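Local structure of flavoredoxin (Desulfovibrio vulgaris str. 'Miyazaki F', 2D5M) at residues R73-V76 with R77-D80; T56-S59 with I60-G64; N89-K92 with F93-L96. The protein binds flavin mononucleotide and probably serves in electron transport as a flavin reductase-like flavoprotein. All coordinates share one frame; numbering follows the deposited sequence.

Contact 1 of 3, residues R73-V76 with R77-D80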
loop_
_atom_site.group_PDB
_atom_site.type_symbol
_atom_site.label_atom_id
_atom_site.label_comp_id
_atom_site.label_asym_id
_atom_site.label_seq_id
_atom_site.Cartn_x
_atom_site.Cartn_y
_atom_site.Cartn_z
ATOM N N ARG A 73 -10.500 -13.683 0.097
ATOM C CA ARG A 73 -10.905 -13.828 1.485
ATOM C C ARG A 73 -10.922 -15.283 1.923
ATOM O O ARG A 73 -10.726 -15.533 3.115
ATOM C CB ARG A 73 -12.287 -13.192 1.695
ATOM C CG ARG A 73 -13.469 -14.058 1.278
ATOM C CD ARG A 73 -14.782 -13.348 1.560
ATOM N NE ARG A 73 -14.920 -12.150 0.798
ATOM C CZ ARG A 73 -15.789 -11.155 1.023
ATOM N NH1 ARG A 73 -16.619 -11.220 2.053
ATOM N NH2 ARG A 73 -15.776 -10.117 0.179
ATOM N N ALA A 74 -11.136 -16.240 1.025
ATOM C CA ALA A 74 -11.112 -17.644 1.450
ATOM C C ALA A 74 -9.790 -18.106 2.033
ATOM O O ALA A 74 -9.738 -19.133 2.712
ATOM C CB ALA A 74 -11.483 -18.511 0.220
ATOM N N TYR A 75 -8.725 -17.375 1.709
ATOM C CA TYR A 75 -7.381 -17.756 2.087
ATOM C C TYR A 75 -6.795 -16.795 3.144
ATOM O O TYR A 75 -5.570 -16.791 3.340
ATOM C CB TYR A 75 -6.474 -17.838 0.844
ATOM C CG TYR A 75 -6.929 -18.951 -0.061
ATOM C CD1 TYR A 75 -6.656 -20.283 0.285
ATOM C CD2 TYR A 75 -7.673 -18.695 -1.208
ATOM C CE1 TYR A 75 -7.075 -21.323 -0.533
ATOM C CE2 TYR A 75 -8.077 -19.761 -1.993
ATOM C CZ TYR A 75 -7.801 -21.029 -1.648
ATOM O OH TYR A 75 -8.219 -22.097 -2.436
ATOM N N VAL A 76 -7.631 -16.051 3.824
ATOM C CA VAL A 76 -7.153 -15.140 4.847
ATOM C C VAL A 76 -6.445 -15.893 5.990
ATOM O O VAL A 76 -5.401 -15.428 6.462
ATOM C CB VAL A 76 -8.281 -14.220 5.384
ATOM C CG1 VAL A 76 -9.343 -14.960 6.176
ATOM C CG2 VAL A 76 -7.652 -13.080 6.211
ATOM N N ARG A 77 -6.947 -17.067 6.403
ATOM C CA ARG A 77 -6.276 -17.783 7.473
ATOM C C ARG A 77 -4.917 -18.302 7.022
ATOM O O ARG A 77 -3.926 -18.291 7.762
ATOM C CB ARG A 77 -7.158 -18.930 7.957
ATOM C CG ARG A 77 -8.486 -18.464 8.593
ATOM C CD ARG A 77 -9.291 -19.602 9.166
ATOM N NE ARG A 77 -8.688 -20.000 10.447
ATOM C CZ ARG A 77 -9.035 -21.007 11.234
ATOM N NH1 ARG A 77 -10.045 -21.807 10.951
ATOM N NH2 ARG A 77 -8.357 -21.225 12.362
ATOM N N HIS A 78 -4.813 -18.740 5.803
ATOM C CA HIS A 78 -3.589 -19.268 5.195
ATOM C C HIS A 78 -2.532 -18.172 5.140
ATOM O O HIS A 78 -1.360 -18.392 5.449
ATOM C CB HIS A 78 -3.844 -19.835 3.800
ATOM C CG HIS A 78 -4.976 -20.816 3.672
ATOM N ND1 HIS A 78 -6.294 -20.472 3.885
ATOM C CD2 HIS A 78 -4.960 -22.128 3.322
ATOM C CE1 HIS A 78 -7.038 -21.501 3.714
ATOM N NE2 HIS A 78 -6.272 -22.573 3.362
ATOM N N ALA A 79 -2.972 -16.996 4.693
ATOM C CA ALA A 79 -2.085 -15.863 4.601
ATOM C C ALA A 79 -1.549 -15.487 5.977
ATOM O O ALA A 79 -0.357 -15.214 6.162
ATOM C CB ALA A 79 -2.787 -14.703 3.921
ATOM N N ASP A 80 -2.459 -15.465 6.961
ATOM C CA ASP A 80 -2.053 -15.167 8.334
ATOM C C ASP A 80 -1.035 -16.185 8.841
ATOM O O ASP A 80 -0.020 -15.804 9.453
ATOM C CB ASP A 80 -3.291 -15.086 9.210
ATOM C CG ASP A 80 -3.027 -14.413 10.546
ATOM O OD1 ASP A 80 -2.514 -13.250 10.515
ATOM O OD2 ASP A 80 -3.358 -15.007 11.598
HETATM O O HOH W 1 -9.200 -18.683 5.372
#
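Tyr75 turns the edge of its ring toward one face of the His78 imidazole, a T-shaped pair with centroids 4.9 Å apart and planes at 64°. The leading atom is Tyr75 CD1, which sits over the middle of the imidazole and comes within 3.6 Å of His78 ND1. In the plane of that imidazole, at its edge, lies a water. This water donates to Ala74 O at 2.8 Å and accepts from Arg77 N at 3.0 Å, joining the 3-10 turn to an amide of the first helical turn. Both aromatic side chains place CG beside their own backbone N (chi1 -66° for Tyr75, -51° for His78), which brings the rings together one helical turn apart. Tyr75, at the N-cap position, gives its carbonyl to the helix, with Ala79 N donating to Tyr75 O at 2.9 Å. In the next bond of the series Asp80 N donates to Val76 O at 3.0 Å. Leu98 touches both side chains, and Phe114 meets the ring of Tyr75. The charged ends of Arg77 and Asp80 bond to the second subunit, Arg77 NE to its Ala184 O; Asp80 also bonds to Tyr171 and touches the flavin mononucleotide. At the start of helix 76-82, then, the aromatic pair meets a backbone whose Tyr75 and Val76 carbonyls are satisfied by the amides four residues on, while water ties Ala74 O to Arg77 N.

Contact 2 of 3, residues T56-S59 with I60-G64. With FMN (flavin mononucleotide), chain E.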
loop_
_atom_site.group_PDB
_atom_site.type_symbol
_atom_site.label_atom_id
_atom_site.label_comp_id
_atom_site.label_asym_id
_atom_site.label_seq_id
_atom_site.Cartn_x
_atom_site.Cartn_y
_atom_site.Cartn_z
ATOM N N THR A 56 12.763 -15.743 4.112
ATOM C CA THR A 56 12.551 -15.176 2.792
ATOM C C THR A 56 13.611 -14.179 2.395
ATOM O O THR A 56 14.037 -14.149 1.242
ATOM C CB THR A 56 11.155 -14.514 2.768
ATOM O OG1 THR A 56 10.174 -15.541 2.966
ATOM C CG2 THR A 56 10.856 -13.834 1.474
ATOM N N TYR A 57 14.108 -13.360 3.250
ATOM C CA TYR A 57 15.156 -12.398 3.053
ATOM C C TYR A 57 16.351 -13.118 2.440
ATOM O O TYR A 57 16.937 -12.675 1.449
ATOM C CB TYR A 57 15.498 -11.656 4.360
ATOM C CG TYR A 57 16.601 -10.626 4.232
ATOM C CD1 TYR A 57 16.328 -9.293 4.273
ATOM C CD2 TYR A 57 17.945 -10.935 4.153
ATOM C CE1 TYR A 57 17.306 -8.317 4.184
ATOM C CE2 TYR A 57 18.923 -10.020 4.048
ATOM C CZ TYR A 57 18.602 -8.693 4.067
ATOM O OH TYR A 57 19.620 -7.741 3.980
ATOM N N ARG A 58 16.769 -14.182 3.125
ATOM C CA ARG A 58 17.924 -14.946 2.665
ATOM C C ARG A 58 17.655 -15.444 1.256
ATOM O O ARG A 58 18.496 -15.302 0.359
ATOM C CB ARG A 58 18.204 -16.095 3.607
ATOM C CG ARG A 58 19.359 -16.991 3.098
ATOM C CD ARG A 58 19.652 -18.104 4.094
ATOM N NE ARG A 58 20.689 -18.971 3.555
ATOM C CZ ARG A 58 21.288 -19.927 4.287
ATOM N NH1 ARG A 58 20.886 -20.089 5.537
ATOM N NH2 ARG A 58 22.239 -20.683 3.734
ATOM N N SER A 59 16.499 -16.023 1.022
ATOM C CA SER A 59 16.216 -16.590 -0.309
ATOM C C SER A 59 16.234 -15.518 -1.396
ATOM O O SER A 59 16.739 -15.772 -2.500
ATOM C CB SER A 59 14.870 -17.323 -0.294
ATOM O OG SER A 59 14.981 -18.431 0.581
ATOM N N ILE A 60 15.713 -14.326 -1.119
ATOM C CA ILE A 60 15.716 -13.294 -2.137
ATOM C C ILE A 60 17.128 -12.849 -2.416
ATOM O O ILE A 60 17.506 -12.617 -3.579
ATOM C CB ILE A 60 14.833 -12.080 -1.737
ATOM C CG1 ILE A 60 13.374 -12.500 -1.683
ATOM C CG2 ILE A 60 15.071 -10.905 -2.681
ATOM C CD1 ILE A 60 12.408 -11.424 -1.211
ATOM N N THR A 61 17.970 -12.715 -1.394
ATOM C CA THR A 61 19.365 -12.328 -1.612
ATOM C C THR A 61 20.081 -13.372 -2.450
ATOM O O THR A 61 20.966 -13.035 -3.242
ATOM C CB THR A 61 20.167 -12.055 -0.339
ATOM O OG1 THR A 61 20.349 -13.214 0.437
ATOM C CG2 THR A 61 19.510 -11.003 0.554
ATOM N N GLU A 62 19.717 -14.625 -2.368
ATOM C CA GLU A 62 20.379 -15.694 -3.104
ATOM C C GLU A 62 19.864 -15.838 -4.524
ATOM O O GLU A 62 20.661 -16.097 -5.411
ATOM C CB GLU A 62 20.123 -17.024 -2.338
ATOM C CG GLU A 62 20.893 -17.106 -1.028
ATOM C CD GLU A 62 20.573 -18.299 -0.158
ATOM O OE1 GLU A 62 19.528 -18.973 -0.426
ATOM O OE2 GLU A 62 21.338 -18.519 0.850
ATOM N N ARG A 63 18.558 -15.748 -4.739
ATOM C CA ARG A 63 18.012 -16.015 -6.058
ATOM C C ARG A 63 17.665 -14.802 -6.874
ATOM O O ARG A 63 17.476 -14.873 -8.097
ATOM C CB ARG A 63 16.768 -16.891 -5.954
ATOM C CG ARG A 63 17.280 -18.346 -5.670
ATOM C CD ARG A 63 16.110 -19.286 -5.810
ATOM N NE ARG A 63 16.503 -20.588 -5.337
ATOM C CZ ARG A 63 16.937 -21.575 -6.072
ATOM N NH1 ARG A 63 17.085 -21.462 -7.386
ATOM N NH2 ARG A 63 17.273 -22.693 -5.467
ATOM N N GLY A 64 17.557 -13.635 -6.208
ATOM C CA GLY A 64 17.257 -12.404 -6.980
ATOM C C GLY A 64 15.899 -12.394 -7.613
ATOM O O GLY A 64 15.714 -11.741 -8.644
HETATM N N1 FMN E . 7.487 -9.213 7.996
HETATM C C2 FMN E . 8.316 -8.403 7.266
HETATM O O2 FMN E . 9.547 -8.534 7.329
HETATM N N3 FMN E . 7.750 -7.404 6.479
HETATM C C4 FMN E . 6.405 -7.126 6.390
HETATM O O4 FMN E . 5.992 -6.201 5.659
HETATM C C4A FMN E . 5.548 -7.932 7.189
HETATM N N5 FMN E . 4.218 -7.678 7.197
HETATM C C5A FMN E . 3.436 -8.594 7.854
HETATM C C6 FMN E . 2.030 -8.373 7.857
HETATM C C7 FMN E . 1.132 -9.247 8.448
HETATM C C7M FMN E . -0.354 -8.977 8.488
HETATM C C8 FMN E . 1.675 -10.445 9.047
HETATM C C8M FMN E . 0.712 -11.472 9.621
HETATM C C9 FMN E . 3.045 -10.635 9.114
HETATM C C9A FMN E . 3.931 -9.746 8.529
HETATM N N10 FMN E . 5.336 -9.874 8.594
HETATM C C10 FMN E . 6.146 -9.019 7.888
HETATM C "C1'" FMN E . 5.941 -10.996 9.365
HETATM C "C2'" FMN E . 6.410 -12.143 8.473
HETATM O "O2'" FMN E . 5.412 -12.545 7.526
HETATM C "C3'" FMN E . 6.742 -13.343 9.365
HETATM O "O3'" FMN E . 7.921 -12.985 10.123
HETATM C "C4'" FMN E . 6.968 -14.645 8.612
HETATM O "O4'" FMN E . 6.905 -15.700 9.612
HETATM C "C5'" FMN E . 8.272 -14.719 7.898
HETATM O "O5'" FMN E . 8.351 -16.030 7.250
HETATM P P FMN E . 9.750 -16.609 6.702
HETATM O O1P FMN E . 10.729 -16.681 7.882
HETATM O O2P FMN E . 10.297 -15.722 5.610
HETATM O O3P FMN E . 9.308 -17.978 6.217
HETATM O O HOH W 2 23.515 -20.187 0.921
#
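Arg58 and Glu62, one turn apart on the alpha-helix 55-63, form an i to i+4 salt bridge in which the guanidinium and carboxylate planes stand 80° apart. Arg58 NE donates to Glu62 OE2 at 2.8 Å, nearly straight; the oxygen lies in the guanidinium plane and is met on the syn side but 34° out of the carboxylate plane. A water bridges the pair, accepting from Arg58 NH2 and donating to Glu62 OE2. Next along, the CG2 methyl of Thr61 lies 3.7 Å from Tyr57 CE2, against a ring whose hydroxyl bonds to Glu127. On the buried side Thr56 CG2 meets Ile60 CD1 at 3.9 Å, while Thr56 works at the helix's first turn as part of the flavin mononucleotide pocket. Thr56 N (2.9 Å) and Thr56 OG1 (2.7 Å) both donate to the phosphate oxygen FMN O2P, a grip that the dipole of the helix N-terminus would probably strengthen. At the other end Gly64 leaves the helix with positive phi. With Thr61 OG1 set between its own backbone N and carbonyl carbon (chi1 66°), the hydroxyl turns back along the helix and donates to Arg58 O at 2.8 Å, a carbonyl that also accepts from Glu62 N.

Contact 3 of 3, residues N89-K92 with F93-L96. With FMN (flavin mononucleotide), chain E.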
loop_
_atom_site.group_PDB
_atom_site.type_symbol
_atom_site.label_atom_id
_atom_site.label_comp_id
_atom_site.label_asym_id
_atom_site.label_seq_id
_atom_site.Cartn_x
_atom_site.Cartn_y
_atom_site.Cartn_z
ATOM N N ASN A 89 12.448 -24.152 8.614
ATOM C CA ASN A 89 12.405 -25.585 8.837
ATOM C C ASN A 89 10.995 -26.147 8.675
ATOM O O ASN A 89 10.638 -27.108 9.310
ATOM C CB ASN A 89 13.016 -25.961 10.174
ATOM C CG ASN A 89 14.553 -25.906 10.128
ATOM O OD1 ASN A 89 15.213 -26.728 9.478
ATOM N ND2 ASN A 89 15.111 -24.957 10.827
ATOM N N GLU A 90 10.198 -25.546 7.789
ATOM C CA GLU A 90 8.835 -25.970 7.518
ATOM C C GLU A 90 8.478 -25.621 6.077
ATOM O O GLU A 90 8.764 -24.496 5.648
ATOM C CB GLU A 90 7.862 -25.246 8.440
ATOM C CG GLU A 90 6.417 -25.586 8.121
ATOM C CD GLU A 90 5.390 -24.955 9.034
ATOM O OE1 GLU A 90 5.641 -24.598 10.188
ATOM O OE2 GLU A 90 4.222 -24.915 8.559
ATOM N N ASP A 91 7.847 -26.548 5.387
ATOM C CA ASP A 91 7.247 -26.278 4.073
ATOM C C ASP A 91 5.806 -25.857 4.338
ATOM O O ASP A 91 4.927 -26.670 4.600
ATOM C CB ASP A 91 7.332 -27.533 3.192
ATOM C CG ASP A 91 6.755 -27.307 1.810
ATOM O OD1 ASP A 91 5.893 -26.419 1.639
ATOM O OD2 ASP A 91 7.175 -28.053 0.877
ATOM N N LYS A 92 5.577 -24.549 4.226
ATOM C CA LYS A 92 4.264 -23.994 4.480
ATOM C C LYS A 92 3.252 -24.368 3.428
ATOM O O LYS A 92 2.049 -24.405 3.703
ATOM C CB LYS A 92 4.333 -22.469 4.587
ATOM C CG LYS A 92 5.170 -21.919 5.677
ATOM C CD LYS A 92 5.132 -20.389 5.700
ATOM C CE LYS A 92 6.399 -19.853 6.286
ATOM N NZ LYS A 92 6.507 -18.389 6.251
ATOM N N PHE A 93 3.706 -24.622 2.183
ATOM C CA PHE A 93 2.763 -25.089 1.164
ATOM C C PHE A 93 2.194 -26.446 1.563
ATOM O O PHE A 93 0.987 -26.705 1.418
ATOM C CB PHE A 93 3.432 -25.174 -0.206
ATOM C CG PHE A 93 3.650 -23.819 -0.860
ATOM C CD1 PHE A 93 2.677 -23.318 -1.717
ATOM C CD2 PHE A 93 4.795 -23.082 -0.634
ATOM C CE1 PHE A 93 2.848 -22.103 -2.346
ATOM C CE2 PHE A 93 4.954 -21.842 -1.277
ATOM C CZ PHE A 93 3.998 -21.386 -2.146
ATOM N N ALA A 94 3.049 -27.344 2.079
ATOM C CA ALA A 94 2.594 -28.607 2.568
ATOM C C ALA A 94 1.673 -28.432 3.743
ATOM O O ALA A 94 0.630 -29.053 3.849
ATOM C CB ALA A 94 3.782 -29.519 2.987
ATOM N N SER A 95 2.038 -27.583 4.702
ATOM C CA SER A 95 1.207 -27.386 5.888
ATOM C C SER A 95 -0.187 -26.842 5.541
ATOM O O SER A 95 -1.176 -27.228 6.162
ATOM C CB SER A 95 1.852 -26.374 6.839
ATOM O OG SER A 95 3.090 -26.906 7.246
ATOM N N LEU A 96 -0.242 -25.933 4.574
ATOM C CA LEU A 96 -1.478 -25.219 4.217
ATOM C C LEU A 96 -2.269 -25.906 3.148
ATOM O O LEU A 96 -3.382 -25.478 2.845
ATOM C CB LEU A 96 -1.118 -23.789 3.823
ATOM C CG LEU A 96 -0.623 -22.911 4.975
ATOM C CD1 LEU A 96 -0.081 -21.586 4.459
ATOM C CD2 LEU A 96 -1.687 -22.695 6.012
HETATM N N1 FMN E . 7.487 -9.213 7.996
HETATM C C2 FMN E . 8.316 -8.403 7.266
HETATM O O2 FMN E . 9.547 -8.534 7.329
HETATM N N3 FMN E . 7.750 -7.404 6.479
HETATM C C4 FMN E . 6.405 -7.126 6.390
HETATM O O4 FMN E . 5.992 -6.201 5.659
HETATM C C4A FMN E . 5.548 -7.932 7.189
HETATM N N5 FMN E . 4.218 -7.678 7.197
HETATM C C5A FMN E . 3.436 -8.594 7.854
HETATM C C6 FMN E . 2.030 -8.373 7.857
HETATM C C7 FMN E . 1.132 -9.247 8.448
HETATM C C7M FMN E . -0.354 -8.977 8.488
HETATM C C8 FMN E . 1.675 -10.445 9.047
HETATM C C8M FMN E . 0.712 -11.472 9.621
HETATM C C9 FMN E . 3.045 -10.635 9.114
HETATM C C9A FMN E . 3.931 -9.746 8.529
HETATM N N10 FMN E . 5.336 -9.874 8.594
HETATM C C10 FMN E . 6.146 -9.019 7.888
HETATM C "C1'" FMN E . 5.941 -10.996 9.365
HETATM C "C2'" FMN E . 6.410 -12.143 8.473
HETATM O "O2'" FMN E . 5.412 -12.545 7.526
HETATM C "C3'" FMN E . 6.742 -13.343 9.365
HETATM O "O3'" FMN E . 7.921 -12.985 10.123
HETATM C "C4'" FMN E . 6.968 -14.645 8.612
HETATM O "O4'" FMN E . 6.905 -15.700 9.612
HETATM C "C5'" FMN E . 8.272 -14.719 7.898
HETATM O "O5'" FMN E . 8.351 -16.030 7.250
HETATM P P FMN E . 9.750 -16.609 6.702
HETATM O O1P FMN E . 10.729 -16.681 7.882
HETATM O O2P FMN E . 10.297 -15.722 5.610
HETATM O O3P FMN E . 9.308 -17.978 6.217
#
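Asp91 caps the helix that follows it: its OD1 accepts from Ala94 N at 3.0 Å, an approach from well above the carboxylate plane, and more weakly from Phe93 N at 2.9 Å, where the angle at the hydrogen is only 116°. Because CG is anti to the backbone N of Asp91 (chi1 -179°), the carboxylate swings over the first turn, with OD1 also lying near the plane of the Phe93 ring, at its edge. One residue earlier, Glu90 reaches across with an extended chain, and Ser95 OG donates to Glu90 OE2 at 2.6 Å, again from above the carboxylate plane. The same Glu90 oxygen is hydrogen-bonded to Tyr81, so the acid joins the new helix to the preceding one. Backbone bonds complete the turn, from Ser95 N to Asp91 O and from Leu96 N to Lys92 O.

Lys92, the first helical residue, projects from the turn that Asp91 caps and reaches the flavin mononucleotide with an extended chain; Lys92 NZ donates to the phosphate oxygen FMN O3P at 2.8 Å and weakly to the ester oxygen FMN O5' at 3.2 Å. The carbonyl oxygens of Ile30, Tyr85 and Ala82 also accept from this ammonium group, consistent with a fixed position for it beside the phosphate. Outward from there, Phe93 packs on Pro28 and Ile30 of strand 28-41, and Ser95 and Leu96 rest on Tyr81 of helix 76-82, so the short helix 92-96 packs against both that strand and that helix.

In the fold
Along the chain contact 2 comes first, on helix 55-63, then contact 1 at the start of helix 76-82, then contact 3 at the start of helix 92-96; all lie within the flavin reductase-like domain, whose core is an antiparallel sheet. Contacts 1 and 3 have centres about 15 Å apart and touch where His78 O meets Leu96 CD1 at 3.6 Å, joining successive helices. Contact 2 stands about 18 Å from contact 3 and about 24 Å from contact 1, centre to centre, touching neither. Contacts 2 and 3 nevertheless converge on the same phosphate, while contact 1 reaches the cofactor through Asp80 beside the dimer interface.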